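Local coordinates for putative cytoplasmic protein (Salmonella typhimurium LT2, PDB 2Q02), which is of unknown function but folds as a xylose isomerase-like TIM barrel, binds zinc and may be an isomerase, at residues Y53-R57 and R92-G98; F76-E81 and A121-L125; C105-T111 and L141-S147. One frame throughout, in Å; residues are numbered along the deposited sequence.

Interaction 1 of 3, residues Y53-R57 and R92-G98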
ATOM      1  N   TYR A  53     -21.053  -3.980  -6.351  1.00 46.20           N
ATOM      2  CA  TYR A  53     -20.574  -3.629  -5.003  1.00 46.32           C
ATOM      3  C   TYR A  53     -21.116  -4.540  -3.899  1.00 45.79           C
ATOM      4  O   TYR A  53     -20.382  -4.949  -2.989  1.00 45.96           O
ATOM      5  CB  TYR A  53     -20.960  -2.187  -4.649  1.00 45.97           C
ATOM      6  CG  TYR A  53     -20.251  -1.107  -5.429  1.00 46.65           C
ATOM      7  CD1 TYR A  53     -18.935  -1.273  -5.879  1.00 45.16           C
ATOM      8  CD2 TYR A  53     -20.888   0.106  -5.687  1.00 45.57           C
ATOM      9  CE1 TYR A  53     -18.295  -0.273  -6.594  1.00 43.69           C
ATOM     10  CE2 TYR A  53     -20.252   1.113  -6.386  1.00 43.61           C
ATOM     11  CZ  TYR A  53     -18.956   0.920  -6.839  1.00 45.06           C
ATOM     12  OH  TYR A  53     -18.324   1.926  -7.534  1.00 44.97           O
ATOM     13  N   ASN A  54     -22.407  -4.818  -3.984  1.00 45.16           N
ATOM     14  CA  ASN A  54     -23.095  -5.705  -3.057  1.00 46.29           C
ATOM     15  C   ASN A  54     -22.505  -7.120  -3.016  1.00 46.29           C
ATOM     16  O   ASN A  54     -22.341  -7.721  -1.946  1.00 46.28           O
ATOM     17  CB  ASN A  54     -24.564  -5.803  -3.478  1.00 46.84           C
ATOM     18  CG  ASN A  54     -25.506  -5.828  -2.310  1.00 48.73           C
ATOM     19  OD1 ASN A  54     -26.167  -6.832  -2.042  1.00 50.24           O
ATOM     20  ND2 ASN A  54     -25.580  -4.706  -1.602  1.00 51.53           N
ATOM     21  N   GLN A  55     -22.197  -7.647  -4.193  1.00 45.77           N
ATOM     22  CA  GLN A  55     -21.589  -8.957  -4.299  1.00 45.31           C
ATOM     23  C   GLN A  55     -20.262  -8.968  -3.534  1.00 45.65           C
ATOM     24  O   GLN A  55     -20.003  -9.876  -2.750  1.00 46.10           O
ATOM     25  CB  GLN A  55     -21.418  -9.345  -5.777  1.00 45.79           C
ATOM     26  CG  GLN A  55     -22.743  -9.669  -6.484  1.00 42.92           C
ATOM     27  CD  GLN A  55     -22.586  -9.886  -7.987  1.00 43.33           C
ATOM     28  OE1 GLN A  55     -22.315  -8.960  -8.751  1.00 38.61           O
ATOM     29  NE2 GLN A  55     -22.770 -11.121  -8.412  1.00 39.71           N
ATOM     30  N   VAL A  56     -19.458  -7.928  -3.727  1.00 45.59           N
ATOM     31  CA  VAL A  56     -18.137  -7.842  -3.109  1.00 45.71           C
ATOM     32  C   VAL A  56     -18.233  -7.665  -1.591  1.00 46.05           C
ATOM     33  O   VAL A  56     -17.452  -8.251  -0.844  1.00 45.38           O
ATOM     34  CB  VAL A  56     -17.317  -6.702  -3.734  1.00 45.44           C
ATOM     35  CG1 VAL A  56     -15.938  -6.577  -3.069  1.00 45.92           C
ATOM     36  CG2 VAL A  56     -17.145  -6.940  -5.213  1.00 48.11           C
ATOM     37  N   ARG A  57     -19.194  -6.855  -1.150  1.00 46.51           N
ATOM     38  CA  ARG A  57     -19.482  -6.692   0.280  1.00 46.87           C
ATOM     39  C   ARG A  57     -19.858  -8.012   0.925  1.00 45.89           C
ATOM     40  O   ARG A  57     -19.333  -8.357   1.981  1.00 46.35           O
ATOM     41  CB  ARG A  57     -20.656  -5.736   0.507  1.00 47.36           C
ATOM     42  CG  ARG A  57     -20.326  -4.257   0.595  1.00 47.58           C
ATOM     43  CD  ARG A  57     -21.487  -3.526   1.262  1.00 51.85           C
ATOM     44  NE  ARG A  57     -21.487  -2.090   0.976  1.00 64.40           N
ATOM     45  CZ  ARG A  57     -21.224  -1.103   1.847  1.00 69.98           C
ATOM     46  NH1 ARG A  57     -20.939  -1.338   3.129  1.00 74.85           N
ATOM     47  NH2 ARG A  57     -21.260   0.155   1.420  1.00 68.18           N
ATOM     48  N   ARG A  92     -16.228   6.146  -5.069  1.00 44.79           N
ATOM     49  CA  ARG A  92     -17.447   5.318  -5.146  1.00 45.49           C
ATOM     50  C   ARG A  92     -17.145   3.844  -4.915  1.00 46.02           C
ATOM     51  O   ARG A  92     -17.913   3.150  -4.226  1.00 46.64           O
ATOM     52  CB  ARG A  92     -18.116   5.402  -6.525  1.00 44.57           C
ATOM     53  CG  ARG A  92     -18.857   6.664  -6.812  1.00 44.17           C
ATOM     54  CD  ARG A  92     -19.385   6.675  -8.245  1.00 45.27           C
ATOM     55  NE  ARG A  92     -18.945   7.903  -8.907  1.00 54.28           N
ATOM     56  CZ  ARG A  92     -18.332   7.985 -10.086  1.00 48.16           C
ATOM     57  NH1 ARG A  92     -18.096   6.905 -10.817  1.00 55.66           N
ATOM     58  NH2 ARG A  92     -17.974   9.168 -10.554  1.00 52.21           N
ATOM     59  N   ASP A  93     -16.067   3.371  -5.551  1.00 45.40           N
ATOM     60  CA  ASP A  93     -15.636   1.976  -5.444  1.00 45.47           C
ATOM     61  C   ASP A  93     -15.326   1.594  -4.001  1.00 45.62           C
ATOM     62  O   ASP A  93     -15.701   0.519  -3.533  1.00 45.60           O
ATOM     63  CB  ASP A  93     -14.388   1.729  -6.316  1.00 45.09           C
ATOM     64  CG  ASP A  93     -14.713   1.605  -7.788  1.00 46.54           C
ATOM     65  OD1 ASP A  93     -15.910   1.412  -8.125  1.00 39.31           O
ATOM     66  OD2 ASP A  93     -13.763   1.695  -8.607  1.00 46.73           O
ATOM     67  N   ALA A  94     -14.629   2.496  -3.313  1.00 46.28           N
ATOM     68  CA  ALA A  94     -14.237   2.295  -1.918  1.00 45.87           C
ATOM     69  C   ALA A  94     -15.461   2.309  -1.016  1.00 46.54           C
ATOM     70  O   ALA A  94     -15.641   1.408  -0.183  1.00 47.08           O
ATOM     71  CB  ALA A  94     -13.202   3.356  -1.480  1.00 45.13           C
ATOM     72  N   GLN A  95     -16.319   3.302  -1.208  1.00 45.84           N
ATOM     73  CA  GLN A  95     -17.554   3.389  -0.458  1.00 46.79           C
ATOM     74  C   GLN A  95     -18.430   2.145  -0.699  1.00 46.48           C
ATOM     75  O   GLN A  95     -18.963   1.562   0.252  1.00 47.40           O
ATOM     76  CB  GLN A  95     -18.283   4.670  -0.845  1.00 46.92           C
ATOM     77  CG  GLN A  95     -19.520   4.978  -0.042  1.00 48.85           C
ATOM     78  CD  GLN A  95     -20.156   6.241  -0.515  1.00 49.03           C
ATOM     79  OE1 GLN A  95     -20.362   6.441  -1.720  1.00 51.58           O
ATOM     80  NE2 GLN A  95     -20.445   7.130   0.419  1.00 51.16           N
ATOM     81  N   GLY A  96     -18.547   1.726  -1.960  1.00 45.71           N
ATOM     82  CA  GLY A  96     -19.386   0.592  -2.333  1.00 45.50           C
ATOM     83  C   GLY A  96     -18.949  -0.762  -1.816  1.00 45.62           C
ATOM     84  O   GLY A  96     -19.794  -1.572  -1.434  1.00 45.37           O
ATOM     85  N   VAL A  97     -17.643  -1.034  -1.816  1.00 45.86           N
ATOM     86  CA  VAL A  97     -17.144  -2.329  -1.285  1.00 45.69           C
ATOM     87  C   VAL A  97     -16.953  -2.302   0.225  1.00 45.45           C
ATOM     88  O   VAL A  97     -16.752  -3.336   0.835  1.00 46.18           O
ATOM     89  CB  VAL A  97     -15.822  -2.806  -1.955  1.00 45.66           C
ATOM     90  CG1 VAL A  97     -16.006  -2.912  -3.472  1.00 46.84           C
ATOM     91  CG2 VAL A  97     -14.637  -1.909  -1.576  1.00 44.88           C
ATOM     92  N   GLY A  98     -17.008  -1.115   0.822  1.00 45.32           N
ATOM     93  CA  GLY A  98     -16.772  -0.956   2.256  1.00 45.54           C
ATOM     94  C   GLY A  98     -15.298  -0.779   2.607  1.00 46.09           C
ATOM     95  O   GLY A  98     -14.879  -1.099   3.732  1.00 45.90           O
TER
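Y53 and G96, with CA atoms 5.1 Å apart, mark where helical segments 53-57 and 92-97 meet. The axes of the two segments come within 9.0 Å and cross at -50°. In this TIM barrel, they belong to consecutive outer helices, 53-62 and 81-97. The first turn of one packs on the last turns of the other. Y53 is central. Its CG is anti to the carbonyl carbon (chi1 -69°), which lays the ring across G96 with the hydroxyl out at D93. G96 CA sits over one ring face, 3.9 Å from the centroid, in a CH-pi contact. With no side chain on G96, the ring can lie directly on the helix backbone. Y53 OH donates to D93 OD1 over a short 2.5 Å. The carboxylate oxygen lies at the ring edge, in its plane. It is used on its anti side, with the carboxylate turned 74° from the ring. The inner side is apolar. V56 CG1 meets V97 CG1 at 3.7 Å, and both valines also touch T48 and I67. On the outer side, R57 stretches its chain along the C-terminal turn. Its guanidinium comes near the carbonyl oxygens of Q95 and G96. NH2 is close to Q95 O but badly angled for a hydrogen bond. The end of a helix dipole would probably favour a positive charge here. G98, with positive phi, is the C-prime residue of a Schellman motif closing helix 81-97. Its CA lies over one face of the R57 guanidinium, 4.2 Å above the plane and toward the rim.

Interaction 2 of 3, residues F76-E81 and A121-L125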
ATOM      1  N   PHE A  76      -2.029  11.885  -7.814  1.00 45.19           N
ATOM      2  CA  PHE A  76      -2.884  12.721  -6.925  1.00 46.36           C
ATOM      3  C   PHE A  76      -2.428  14.168  -6.927  1.00 46.46           C
ATOM      4  O   PHE A  76      -3.173  15.110  -6.660  1.00 46.87           O
ATOM      5  CB  PHE A  76      -2.910  12.166  -5.482  1.00 46.03           C
ATOM      6  CG  PHE A  76      -1.787  12.653  -4.594  1.00 44.30           C
ATOM      7  CD1 PHE A  76      -1.927  13.811  -3.847  1.00 45.23           C
ATOM      8  CD2 PHE A  76      -0.615  11.907  -4.456  1.00 48.24           C
ATOM      9  CE1 PHE A  76      -0.898  14.242  -2.996  1.00 47.61           C
ATOM     10  CE2 PHE A  76       0.414  12.320  -3.604  1.00 47.32           C
ATOM     11  CZ  PHE A  76       0.267  13.498  -2.881  1.00 48.57           C
ATOM     12  N   ASN A  77      -1.171  14.256  -7.263  1.00 45.94           N
ATOM     13  CA  ASN A  77      -0.316  15.399  -7.198  1.00 48.12           C
ATOM     14  C   ASN A  77      -0.551  16.420  -8.329  1.00 46.27           C
ATOM     15  O   ASN A  77      -0.132  17.557  -8.241  1.00 43.77           O
ATOM     16  CB  ASN A  77       1.102  14.773  -7.373  1.00 47.78           C
ATOM     17  CG  ASN A  77       2.070  15.309  -6.430  1.00 49.35           C
ATOM     18  OD1 ASN A  77       1.753  16.198  -5.636  1.00 70.43           O
ATOM     19  ND2 ASN A  77       3.272  14.804  -6.493  1.00 50.29           N
ATOM     20  N   GLN A  78      -1.159  15.951  -9.419  1.00 49.80           N
ATOM     21  CA  GLN A  78      -1.374  16.715 -10.654  1.00 51.00           C
ATOM     22  C   GLN A  78      -2.866  16.659 -10.953  1.00 51.13           C
ATOM     23  O   GLN A  78      -3.328  15.988 -11.888  1.00 52.22           O
ATOM     24  CB  GLN A  78      -0.561  16.091 -11.786  1.00 51.42           C
ATOM     25  CG  GLN A  78      -0.759  16.728 -13.160  1.00 53.13           C
ATOM     26  CD  GLN A  78       0.479  16.600 -14.020  1.00 57.45           C
ATOM     27  OE1 GLN A  78       0.499  15.815 -14.986  1.00 67.24           O
ATOM     28  NE2 GLN A  78       1.553  17.350 -13.649  1.00 56.32           N
ATOM     29  N   LEU A  79      -3.614  17.374 -10.125  1.00 51.53           N
ATOM     30  CA  LEU A  79      -5.046  17.160  -9.970  1.00 52.52           C
ATOM     31  C   LEU A  79      -5.880  17.935 -11.016  1.00 53.57           C
ATOM     32  O   LEU A  79      -6.576  18.909 -10.694  1.00 52.13           O
ATOM     33  CB  LEU A  79      -5.438  17.532  -8.524  1.00 54.63           C
ATOM     34  CG  LEU A  79      -6.685  16.959  -7.848  1.00 51.70           C
ATOM     35  CD1 LEU A  79      -6.642  15.437  -7.801  1.00 55.17           C
ATOM     36  CD2 LEU A  79      -6.821  17.540  -6.431  1.00 50.56           C
ATOM     37  N   THR A  80      -5.794  17.469 -12.267  1.00 54.44           N
ATOM     38  CA  THR A  80      -6.605  17.980 -13.373  1.00 54.42           C
ATOM     39  C   THR A  80      -8.013  17.449 -13.186  1.00 55.41           C
ATOM     40  O   THR A  80      -8.251  16.608 -12.324  1.00 53.91           O
ATOM     41  CB  THR A  80      -6.089  17.508 -14.758  1.00 54.06           C
ATOM     42  OG1 THR A  80      -6.243  16.088 -14.882  1.00 52.99           O
ATOM     43  CG2 THR A  80      -4.622  17.869 -14.958  1.00 53.86           C
ATOM     44  N   GLU A  81      -8.953  17.920 -13.993  1.00 57.31           N
ATOM     45  CA  GLU A  81     -10.340  17.508 -13.811  1.00 58.82           C
ATOM     46  C   GLU A  81     -10.588  16.068 -14.301  1.00 58.03           C
ATOM     47  O   GLU A  81     -11.574  15.452 -13.907  1.00 59.95           O
ATOM     48  CB  GLU A  81     -11.311  18.519 -14.438  1.00 60.97           C
ATOM     49  CG  GLU A  81     -11.171  19.981 -13.889  1.00 67.71           C
ATOM     50  CD  GLU A  81     -11.551  20.171 -12.390  1.00 74.45           C
ATOM     51  OE1 GLU A  81     -12.339  19.356 -11.837  1.00 67.23           O
ATOM     52  OE2 GLU A  81     -11.070  21.168 -11.781  1.00 74.34           O
ATOM     53  N   ALA A 121      -3.316  20.119  -3.489  1.00 44.28           N
ATOM     54  CA  ALA A 121      -3.967  18.856  -3.867  1.00 43.96           C
ATOM     55  C   ALA A 121      -4.463  18.057  -2.649  1.00 44.90           C
ATOM     56  O   ALA A 121      -5.538  17.456  -2.667  1.00 45.78           O
ATOM     57  CB  ALA A 121      -3.031  17.985  -4.728  1.00 43.31           C
ATOM     58  N   ILE A 122      -3.670  18.041  -1.588  1.00 44.95           N
ATOM     59  CA  ILE A 122      -4.054  17.352  -0.366  1.00 44.96           C
ATOM     60  C   ILE A 122      -5.288  18.016   0.238  1.00 46.07           C
ATOM     61  O   ILE A 122      -6.210  17.300   0.666  1.00 47.33           O
ATOM     62  CB  ILE A 122      -2.903  17.261   0.666  1.00 44.67           C
ATOM     63  CG1 ILE A 122      -1.793  16.342   0.156  1.00 46.13           C
ATOM     64  CG2 ILE A 122      -3.390  16.708   1.996  1.00 44.85           C
ATOM     65  CD1 ILE A 122      -0.500  16.482   0.940  1.00 46.87           C
ATOM     66  N   LYS A 123      -5.323  19.354   0.268  1.00 45.87           N
ATOM     67  CA  LYS A 123      -6.491  20.092   0.798  1.00 45.36           C
ATOM     68  C   LYS A 123      -7.762  19.735   0.049  1.00 44.61           C
ATOM     69  O   LYS A 123      -8.776  19.406   0.661  1.00 44.26           O
ATOM     70  CB  LYS A 123      -6.293  21.623   0.736  1.00 46.11           C
ATOM     71  CG  LYS A 123      -5.347  22.208   1.807  1.00 44.60           C
ATOM     72  CD  LYS A 123      -5.154  23.728   1.616  1.00 46.79           C
ATOM     73  CE  LYS A 123      -4.365  24.386   2.778  1.00 47.56           C
ATOM     74  NZ  LYS A 123      -3.643  25.662   2.403  1.00 46.54           N
ATOM     75  N   ARG A 124      -7.705  19.838  -1.279  1.00 45.06           N
ATOM     76  CA  ARG A 124      -8.853  19.549  -2.144  1.00 45.55           C
ATOM     77  C   ARG A 124      -9.321  18.098  -2.018  1.00 45.70           C
ATOM     78  O   ARG A 124     -10.520  17.812  -1.955  1.00 44.91           O
ATOM     79  CB  ARG A 124      -8.506  19.830  -3.614  1.00 45.41           C
ATOM     80  CG  ARG A 124      -9.680  19.501  -4.554  1.00 48.00           C
ATOM     81  CD  ARG A 124      -9.521  20.065  -5.960  1.00 47.93           C
ATOM     82  NE  ARG A 124     -10.770  19.914  -6.709  1.00 49.78           N
ATOM     83  CZ  ARG A 124     -10.883  19.971  -8.039  1.00 50.03           C
ATOM     84  NH1 ARG A 124      -9.809  20.147  -8.817  1.00 47.52           N
ATOM     85  NH2 ARG A 124     -12.084  19.818  -8.602  1.00 43.63           N
ATOM     86  N   LEU A 125      -8.368  17.177  -2.020  1.00 45.36           N
ATOM     87  CA  LEU A 125      -8.684  15.769  -1.877  1.00 45.92           C
ATOM     88  C   LEU A 125      -9.188  15.440  -0.486  1.00 44.88           C
ATOM     89  O   LEU A 125      -9.981  14.534  -0.343  1.00 45.27           O
ATOM     90  CB  LEU A 125      -7.475  14.873  -2.211  1.00 47.13           C
ATOM     91  CG  LEU A 125      -7.079  14.790  -3.694  1.00 49.38           C
ATOM     92  CD1 LEU A 125      -5.670  14.258  -3.853  1.00 49.18           C
ATOM     93  CD2 LEU A 125      -8.047  13.944  -4.489  1.00 46.63           C
TER
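R124 NH2 donates to E81 OE1 over 3.3 Å, and the bond is nearly straight at 165°. The oxygen lies close to the guanidinium plane, at its edge, and is met on its syn side. A second, weak bond runs from R124 NH1 to E81 OE2 at 3.4 Å. Together they form a two-pronged salt bridge. It is not flat, because the carboxylate and guanidinium planes are 50° apart. The two chains reach it differently. R124 is extended from CG to NE, while E81 folds back at chi2 (-66°), which turns its carboxylate to the arginine. The aliphatic part of R124 runs past L79, and L79 CD2 touches R124 CD at 3.7 Å. L79 is the centre of an inverse gamma turn and points toward the helix. It meets L125 tip to tip, with L79 CD1 3.9 Å from L125 CD2. This is a joint of the TIM barrel: the loop after strand 66-73 lies against helix 115-130, which follows the neighbouring strand 101-104. T80, at the N-cap of helix 81-97, then leads into that helix. Deeper in, F76 touches three residues of helix 115-130. L125 CD1 comes in at the ring edge, 3.8 Å from F76 CD1. I122 CG1 approaches F76 CE1 obliquely, at 3.9 Å. A121 CB fits under the loop backbone, 3.5 Å from F76 O. L104 of strand 101-104 backs both F76 and L125. The F76 side chain is about 7 Å from that of the zinc ligand E139. N77 turns its amide to helix 115-130 as well, where OD1 is hydrogen-bonded to T118 OG1.

Interaction 3 of 3, residues C105-T111 and L141-S147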
ATOM      1  N   CYS A 105      -1.034   8.235  -4.921  1.00 45.64           N
ATOM      2  CA  CYS A 105       0.340   8.151  -5.381  1.00 46.65           C
ATOM      3  C   CYS A 105       0.735   9.390  -6.151  1.00 45.81           C
ATOM      4  O   CYS A 105      -0.028   9.842  -7.020  1.00 45.60           O
ATOM      5  CB  CYS A 105       0.523   6.946  -6.311  1.00 48.88           C
ATOM      6  SG  CYS A 105       0.486   5.359  -5.449  1.00 54.47           S
ATOM      7  N   PRO A 106       1.962   9.897  -5.903  1.00 45.44           N
ATOM      8  CA  PRO A 106       2.418  11.153  -6.507  1.00 44.47           C
ATOM      9  C   PRO A 106       2.854  10.967  -7.939  1.00 44.70           C
ATOM     10  O   PRO A 106       3.189   9.861  -8.335  1.00 45.14           O
ATOM     11  CB  PRO A 106       3.653  11.523  -5.673  1.00 44.28           C
ATOM     12  CG  PRO A 106       4.249  10.168  -5.300  1.00 43.91           C
ATOM     13  CD  PRO A 106       3.020   9.274  -5.076  1.00 44.76           C
ATOM     14  N   LEU A 107       2.871  12.057  -8.693  1.00 44.87           N
ATOM     15  CA  LEU A 107       3.410  12.054 -10.051  1.00 45.11           C
ATOM     16  C   LEU A 107       4.828  11.475 -10.047  1.00 45.34           C
ATOM     17  O   LEU A 107       5.623  11.740  -9.144  1.00 44.65           O
ATOM     18  CB  LEU A 107       3.405  13.464 -10.670  1.00 43.65           C
ATOM     19  CG  LEU A 107       3.878  13.568 -12.128  1.00 45.78           C
ATOM     20  CD1 LEU A 107       2.829  13.009 -13.104  1.00 45.49           C
ATOM     21  CD2 LEU A 107       4.236  14.991 -12.512  1.00 44.76           C
ATOM     22  N   ASN A 108       5.132  10.674 -11.062  1.00 44.57           N
ATOM     23  CA  ASN A 108       6.391   9.923 -11.088  1.00 44.83           C
ATOM     24  C   ASN A 108       6.886   9.850 -12.526  1.00 45.07           C
ATOM     25  O   ASN A 108       7.063   8.784 -13.087  1.00 45.34           O
ATOM     26  CB  ASN A 108       6.213   8.542 -10.414  1.00 44.35           C
ATOM     27  CG  ASN A 108       7.506   7.718 -10.340  1.00 43.61           C
ATOM     28  OD1 ASN A 108       8.518   8.158  -9.820  1.00 46.40           O
ATOM     29  ND2 ASN A 108       7.444   6.491 -10.843  1.00 43.69           N
ATOM     30  N   ASP A 109       7.068  11.015 -13.135  1.00 45.79           N
ATOM     31  CA  ASP A 109       7.525  11.100 -14.534  1.00 46.06           C
ATOM     32  C   ASP A 109       8.772  12.002 -14.708  1.00 45.93           C
ATOM     33  O   ASP A 109       9.112  12.413 -15.828  1.00 43.86           O
ATOM     34  CB  ASP A 109       6.394  11.574 -15.478  1.00 46.77           C
ATOM     35  CG  ASP A 109       6.048  13.063 -15.316  1.00 48.79           C
ATOM     36  OD1 ASP A 109       6.715  13.764 -14.523  1.00 46.58           O
ATOM     37  OD2 ASP A 109       5.093  13.520 -15.986  1.00 48.33           O
ATOM     38  N   GLY A 110       9.441  12.315 -13.597  1.00 45.73           N
ATOM     39  CA  GLY A 110      10.670  13.113 -13.650  1.00 44.97           C
ATOM     40  C   GLY A 110      10.446  14.613 -13.640  1.00 44.77           C
ATOM     41  O   GLY A 110      11.390  15.391 -13.747  1.00 43.98           O
ATOM     42  N   THR A 111       9.189  15.012 -13.497  1.00 44.86           N
ATOM     43  CA  THR A 111       8.801  16.403 -13.490  1.00 45.79           C
ATOM     44  C   THR A 111       8.569  16.868 -12.060  1.00 44.66           C
ATOM     45  O   THR A 111       8.049  16.130 -11.228  1.00 44.33           O
ATOM     46  CB  THR A 111       7.567  16.617 -14.349  1.00 45.20           C
ATOM     47  OG1 THR A 111       7.982  16.640 -15.717  1.00 49.13           O
ATOM     48  CG2 THR A 111       6.901  17.912 -14.047  1.00 48.74           C
ATOM     49  N   LEU A 141       6.700   7.548  -3.380  1.00 45.93           N
ATOM     50  CA  LEU A 141       7.400   6.618  -4.251  1.00 45.53           C
ATOM     51  C   LEU A 141       8.859   6.991  -4.261  1.00 45.21           C
ATOM     52  O   LEU A 141       9.208   8.146  -4.485  1.00 43.97           O
ATOM     53  CB  LEU A 141       6.874   6.692  -5.678  1.00 45.75           C
ATOM     54  CG  LEU A 141       5.369   6.591  -5.848  1.00 45.26           C
ATOM     55  CD1 LEU A 141       5.003   6.876  -7.269  1.00 47.83           C
ATOM     56  CD2 LEU A 141       4.852   5.240  -5.426  1.00 47.09           C
ATOM     57  N   GLY A 142       9.716   6.006  -4.031  1.00 46.14           N
ATOM     58  CA  GLY A 142      11.156   6.251  -3.880  1.00 45.11           C
ATOM     59  C   GLY A 142      11.947   6.476  -5.162  1.00 44.25           C
ATOM     60  O   GLY A 142      13.101   6.891  -5.106  1.00 43.48           O
ATOM     61  N   PHE A 143      11.352   6.200  -6.318  1.00 44.27           N
ATOM     62  CA  PHE A 143      12.042   6.395  -7.582  1.00 44.30           C
ATOM     63  C   PHE A 143      12.650   7.788  -7.675  1.00 44.89           C
ATOM     64  O   PHE A 143      12.069   8.771  -7.213  1.00 45.18           O
ATOM     65  CB  PHE A 143      11.121   6.192  -8.774  1.00 43.55           C
ATOM     66  CG  PHE A 143      10.468   4.865  -8.780  1.00 46.99           C
ATOM     67  CD1 PHE A 143      11.202   3.726  -9.089  1.00 42.28           C
ATOM     68  CD2 PHE A 143       9.129   4.737  -8.417  1.00 45.34           C
ATOM     69  CE1 PHE A 143      10.623   2.503  -9.053  1.00 39.38           C
ATOM     70  CE2 PHE A 143       8.536   3.505  -8.386  1.00 43.73           C
ATOM     71  CZ  PHE A 143       9.286   2.380  -8.709  1.00 43.54           C
ATOM     72  N   ARG A 144      13.824   7.876  -8.295  1.00 45.10           N
ATOM     73  CA  ARG A 144      14.449   9.182  -8.546  1.00 45.28           C
ATOM     74  C   ARG A 144      13.582  10.157  -9.332  1.00 45.26           C
ATOM     75  O   ARG A 144      13.725  11.375  -9.171  1.00 44.08           O
ATOM     76  CB  ARG A 144      15.768   9.074  -9.287  1.00 44.46           C
ATOM     77  CG  ARG A 144      16.938   8.900  -8.378  1.00 46.68           C
ATOM     78  CD  ARG A 144      18.141   8.336  -9.107  1.00 45.15           C
ATOM     79  NE  ARG A 144      19.320   8.501  -8.263  1.00 50.53           N
ATOM     80  CZ  ARG A 144      20.406   9.229  -8.557  1.00 52.77           C
ATOM     81  NH1 ARG A 144      20.539   9.867  -9.731  1.00 49.86           N
ATOM     82  NH2 ARG A 144      21.395   9.292  -7.665  1.00 52.55           N
ATOM     83  N   VAL A 145      12.710   9.626 -10.190  1.00 45.04           N
ATOM     84  CA  VAL A 145      11.795  10.467 -10.982  1.00 44.84           C
ATOM     85  C   VAL A 145      10.498  10.851 -10.244  1.00 44.50           C
ATOM     86  O   VAL A 145       9.656  11.554 -10.790  1.00 45.41           O
ATOM     87  CB  VAL A 145      11.536   9.841 -12.348  1.00 44.54           C
ATOM     88  CG1 VAL A 145      12.838   9.826 -13.139  1.00 39.35           C
ATOM     89  CG2 VAL A 145      10.958   8.410 -12.200  1.00 43.43           C
ATOM     90  N   SER A 146      10.364  10.402  -8.999  1.00 45.02           N
ATOM     91  CA  SER A 146       9.181  10.666  -8.181  1.00 44.78           C
ATOM     92  C   SER A 146       9.165  12.095  -7.678  1.00 44.47           C
ATOM     93  O   SER A 146      10.186  12.628  -7.253  1.00 42.84           O
ATOM     94  CB  SER A 146       9.122   9.720  -6.989  1.00 43.78           C
ATOM     95  OG  SER A 146       8.184  10.162  -6.033  1.00 40.14           O
ATOM     96  N   SER A 147       7.984  12.709  -7.736  1.00 44.65           N
ATOM     97  CA  SER A 147       7.802  14.071  -7.252  1.00 44.88           C
ATOM     98  C   SER A 147       7.679  14.148  -5.731  1.00 44.85           C
ATOM     99  O   SER A 147       7.675  15.232  -5.177  1.00 45.03           O
ATOM    100  CB  SER A 147       6.559  14.712  -7.887  1.00 45.14           C
ATOM    101  OG  SER A 147       5.370  14.101  -7.417  1.00 39.46           O
TER
HETATM  102  O   HOH W   1       7.626  13.536 -11.049  1.00 30.88           O
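The amide of N108 and the ring of F143 meet at a slant, with their planes 36° apart. N108 ND2 comes to 3.4 Å from F143 CD2, obliquely. H173 of helix 171-176 also meets this ring, with planes at about 75°. N108 CG is anti to the backbone N (chi1 -177°), which carries the amide to F143, V145 and S146. There N108 OD1 lies 3.4 Å from V145 CG2. It is also near S146 N, but that group bonds instead to F143 O, closing a type I turn from F143 to S146. The two segments are loops following strands 101-104 and 135-138 of the TIM barrel, at the end that carries the zinc site. The side chain of C105 is about 4 Å from that of the zinc ligand E139. Backbone bonds tie the loops together. S147 N donates to L107 O at 2.9 Å, nearly straight. G110 N donates to V145 O at 2.9 Å, in the carbonyl plane. Water 1 lies between V145 O and T111 O. The D109 side chain makes an Asx turn by accepting from T111 N. Nearer the barrel, L141 CG packs on P106 CD at 3.6 Å, and S146 OG bonds to L141 O at 2.7 Å.

How the interactions relate
All three interactions join neighbouring parts of one TIM barrel, helices or loops that follow adjacent strands. Interaction 1 is helix on helix at the outer surface, partly buried and away from the annotated sites. Interactions 2 and 3 lie nearer the zinc ligand E139. Interaction 2 is the most buried, with an apolar interior and a salt bridge at its exposed rim. Interaction 3 is loop on loop, joined by backbone bonds together with side-chain packing, with a water between the loops. Interactions 1 and 2 share helix 81-97, one at its end and the other at its start, without touching. Interactions 2 and 3 do touch: F76 N lies 3.0 Å from C105 O, a probable hydrogen bond, and N77 packs on P106.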